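PDB 3OIZ: antisigma-factor antagonist, STAS from Rhodobacter sphaeroides, which is the STAS domain of a membrane protein that is probably a SulP-type sulfate transporter, and probably has a regulatory role. Local coordinates for residues L4-T8 and Y20-L26. Sequence-based numbering, arbitrary orientation.
Sequences LFGVT and YRVEGQL
Five backbone hydrogen bonds fix an antiparallel register: T8 N–R21 O (3.0 Å), R21 N–T8 O, G6 N–E23 O and Q25 N–L4 O (each 2.8 Å), and E23 N–G6 O (2.9 Å). T8/R21 and G6/E23 are thus hydrogen-bonded pairs, V7/V22 (CA-CA 4.5 Å) and F5/G24 (4.2 Å) non-hydrogen-bonded ones; the axes of 5-8 and 20-23 approach to 4.8 Å at 168°. One water bridges T8 OG1 (3.1 Å) and R21 O (2.9 Å), another T8 OG1 (2.8 Å) and R21 NH1 (2.7 Å), which also salt-bridges E10. In this N-terminal hairpin of the STAS sheet, strand 5-11 is outermost within the chain; 17-23 also flanks parallel strand 46-51. At G24 (phi/psi 103/-152) the chain turns a corner; a CB would clash with L4 O. G6 leaves room for E23 OE2 (chi1 p). V7 and V22, facing opposite to T8, R21 and E23, meet CG2 to CG2 (4.1 Å); V7 CG1 touches the Y20 ring edge at CD1 (3.7 Å). F5 CG (chi1 p) lies 3.8 Å from L26 CD2, both side chains touching F34.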
ATOM      1  N   LEU A   4       5.636  12.384  -6.008  1.00 31.53           N
ATOM      2  CA  LEU A   4       4.828  11.885  -7.111  1.00 28.65           C
ATOM      3  C   LEU A   4       3.750  10.951  -6.676  1.00 27.10           C
ATOM      4  O   LEU A   4       2.981  10.502  -7.513  1.00 25.11           O
ATOM      5  CB  LEU A   4       5.689  11.136  -8.119  1.00 28.70           C
ATOM      6  CG  LEU A   4       6.739  11.970  -8.814  1.00 30.18           C
ATOM      7  CD1 LEU A   4       7.404  11.079  -9.840  1.00 33.24           C
ATOM      8  CD2 LEU A   4       6.114  13.157  -9.520  1.00 34.47           C
ATOM      9  N   PHE A   5       3.679  10.651  -5.382  1.00 26.31           N
ATOM     10  CA  PHE A   5       2.629   9.767  -4.903  1.00 25.58           C
ATOM     11  C   PHE A   5       2.173  10.216  -3.519  1.00 25.54           C
ATOM     12  O   PHE A   5       2.855  10.980  -2.843  1.00 27.23           O
ATOM     13  CB  PHE A   5       3.092   8.294  -4.871  1.00 25.44           C
ATOM     14  CG  PHE A   5       3.945   7.950  -3.676  1.00 25.73           C
ATOM     15  CD1 PHE A   5       3.377   7.365  -2.550  1.00 28.20           C
ATOM     16  CD2 PHE A   5       5.315   8.233  -3.678  1.00 26.39           C
ATOM     17  CE1 PHE A   5       4.186   7.056  -1.420  1.00 30.30           C
ATOM     18  CE2 PHE A   5       6.121   7.929  -2.568  1.00 27.97           C
ATOM     19  CZ  PHE A   5       5.554   7.352  -1.431  1.00 29.61           C
ATOM     20  N   GLY A   6       1.022   9.739  -3.111  1.00 25.29           N
ATOM     21  CA  GLY A   6       0.483  10.087  -1.808  1.00 27.08           C
ATOM     22  C   GLY A   6      -0.218   8.873  -1.202  1.00 26.44           C
ATOM     23  O   GLY A   6      -0.710   7.999  -1.925  1.00 25.76           O
ATOM     24  N   VAL A   7      -0.201   8.794   0.125  1.00 26.73           N
ATOM     25  CA  VAL A   7      -0.927   7.720   0.825  1.00 26.23           C
ATOM     26  C   VAL A   7      -1.743   8.363   1.930  1.00 27.43           C
ATOM     27  O   VAL A   7      -1.223   9.173   2.714  1.00 29.55           O
ATOM     28  CB  VAL A   7       0.025   6.619   1.412  1.00 26.47           C
ATOM     29  CG1 VAL A   7      -0.799   5.536   2.161  1.00 27.88           C
ATOM     30  CG2 VAL A   7       0.919   5.959   0.327  1.00 25.53           C
ATOM     31  N   THR A   8      -3.032   8.028   2.000  1.00 27.46           N
ATOM     32  CA  THR A   8      -3.854   8.473   3.122  1.00 27.77           C
ATOM     33  C   THR A   8      -4.507   7.235   3.664  1.00 26.47           C
ATOM     34  O   THR A   8      -4.456   6.171   3.019  1.00 26.89           O
ATOM     35  CB  THR A   8      -4.955   9.463   2.671  1.00 27.88           C
ATOM     36  OG1 THR A   8      -5.721   8.857   1.629  1.00 29.82           O
ATOM     37  CG2 THR A   8      -4.336  10.750   2.118  1.00 30.54           C
ATOM     38  N   TYR A  20      -5.849   1.883   3.457  1.00 22.18           N
ATOM     39  CA  TYR A  20      -4.856   2.818   2.939  1.00 22.06           C
ATOM     40  C   TYR A  20      -5.175   3.079   1.476  1.00 23.04           C
ATOM     41  O   TYR A  20      -5.420   2.147   0.727  1.00 24.21           O
ATOM     42  CB  TYR A  20      -3.492   2.183   3.048  1.00 21.35           C
ATOM     43  CG  TYR A  20      -2.872   2.210   4.426  1.00 22.41           C
ATOM     44  CD1 TYR A  20      -2.085   3.295   4.837  1.00 22.93           C
ATOM     45  CD2 TYR A  20      -3.091   1.161   5.346  1.00 23.09           C
ATOM     46  CE1 TYR A  20      -1.503   3.320   6.129  1.00 24.52           C
ATOM     47  CE2 TYR A  20      -2.512   1.186   6.616  1.00 22.75           C
ATOM     48  CZ  TYR A  20      -1.711   2.258   6.997  1.00 25.15           C
ATOM     49  OH  TYR A  20      -1.141   2.304   8.255  1.00 26.80           O
ATOM     50  N   ARG A  21      -5.144   4.340   1.054  1.00 22.72           N
ATOM     51  CA  ARG A  21      -5.436   4.705  -0.318  1.00 23.25           C
ATOM     52  C   ARG A  21      -4.160   5.311  -0.897  1.00 22.90           C
ATOM     53  O   ARG A  21      -3.681   6.336  -0.424  1.00 23.88           O
ATOM     54  CB  ARG A  21      -6.635   5.673  -0.395  1.00 24.93           C
ATOM     55  CG  ARG A  21      -7.955   4.917  -0.049  1.00 27.53           C
ATOM     56  CD  ARG A  21      -9.219   5.805  -0.245  1.00 33.01           C
ATOM     57  NE  ARG A  21     -10.394   5.101   0.279  1.00 36.03           N
ATOM     58  CZ  ARG A  21     -10.860   5.231   1.524  1.00 39.34           C
ATOM     59  NH1 ARG A  21     -10.260   6.054   2.390  1.00 39.22           N
ATOM     60  NH2 ARG A  21     -11.926   4.546   1.921  1.00 42.03           N
ATOM     61  N   VAL A  22      -3.615   4.657  -1.914  1.00 22.16           N
ATOM     62  CA  VAL A  22      -2.403   5.114  -2.550  1.00 21.67           C
ATOM     63  C   VAL A  22      -2.772   5.748  -3.900  1.00 22.47           C
ATOM     64  O   VAL A  22      -3.553   5.175  -4.692  1.00 22.62           O
ATOM     65  CB  VAL A  22      -1.476   3.889  -2.810  1.00 22.29           C
ATOM     66  CG1 VAL A  22      -0.158   4.372  -3.330  1.00 23.02           C
ATOM     67  CG2 VAL A  22      -1.252   3.017  -1.530  1.00 22.39           C
ATOM     68  N   GLU A  23      -2.218   6.925  -4.180  0.50 22.59           N
ATOM     69  CA  GLU A  23      -2.462   7.602  -5.476  0.50 23.88           C
ATOM     70  C   GLU A  23      -1.190   8.169  -6.062  0.50 23.46           C
ATOM     71  O   GLU A  23      -0.292   8.572  -5.325  0.50 24.57           O
ATOM     72  CB  GLU A  23      -3.496   8.724  -5.359  0.50 25.13           C
ATOM     73  CG  GLU A  23      -3.142   9.765  -4.346  0.50 26.94           C
ATOM     74  CD  GLU A  23      -2.202  10.866  -4.863  0.50 28.03           C
ATOM     75  OE1 GLU A  23      -1.868  10.928  -6.083  0.50 27.58           O
ATOM     76  OE2 GLU A  23      -1.780  11.688  -4.020  0.50 30.76           O
ATOM     77  N   GLY A  24      -1.096   8.174  -7.389  1.00 23.06           N
ATOM     78  CA  GLY A  24       0.086   8.736  -8.046  1.00 22.51           C
ATOM     79  C   GLY A  24       1.038   7.652  -8.550  1.00 22.02           C
ATOM     80  O   GLY A  24       0.614   6.524  -8.832  1.00 24.80           O
ATOM     81  N   GLN A  25       2.326   7.974  -8.632  1.00 21.81           N
ATOM     82  CA  GLN A  25       3.306   7.143  -9.387  1.00 21.10           C
ATOM     83  C   GLN A  25       4.216   6.417  -8.410  1.00 21.78           C
ATOM     84  O   GLN A  25       4.783   7.059  -7.533  1.00 23.01           O
ATOM     85  CB  GLN A  25       4.205   8.029 -10.282  1.00 21.51           C
ATOM     86  CG  GLN A  25       3.466   9.214 -10.985  1.00 22.14           C
ATOM     87  CD  GLN A  25       2.214   8.768 -11.728  1.00 22.74           C
ATOM     88  OE1 GLN A  25       2.185   7.678 -12.333  1.00 22.19           O
ATOM     89  NE2 GLN A  25       1.159   9.566 -11.643  1.00 21.41           N
ATOM     90  N   LEU A  26       4.348   5.098  -8.569  1.00 20.80           N
ATOM     91  CA  LEU A  26       5.216   4.297  -7.695  1.00 19.59           C
ATOM     92  C   LEU A  26       6.390   3.802  -8.529  1.00 20.76           C
ATOM     93  O   LEU A  26       6.200   3.052  -9.517  1.00 20.51           O
ATOM     94  CB  LEU A  26       4.458   3.104  -7.082  1.00 19.77           C
ATOM     95  CG  LEU A  26       3.224   3.567  -6.294  1.00 21.51           C
ATOM     96  CD1 LEU A  26       2.467   2.374  -5.802  1.00 23.65           C
ATOM     97  CD2 LEU A  26       3.605   4.449  -5.101  1.00 25.61           C
TER
HETATM   98  O   HOH W   1       1.658  11.805  -9.618  1.00 24.93           O
HETATM   99  O   HOH W   2      -4.424   8.997  -1.130  1.00 34.46           O
HETATM  100  O   HOH W   3      -8.048   7.614   2.524  1.00 44.97           O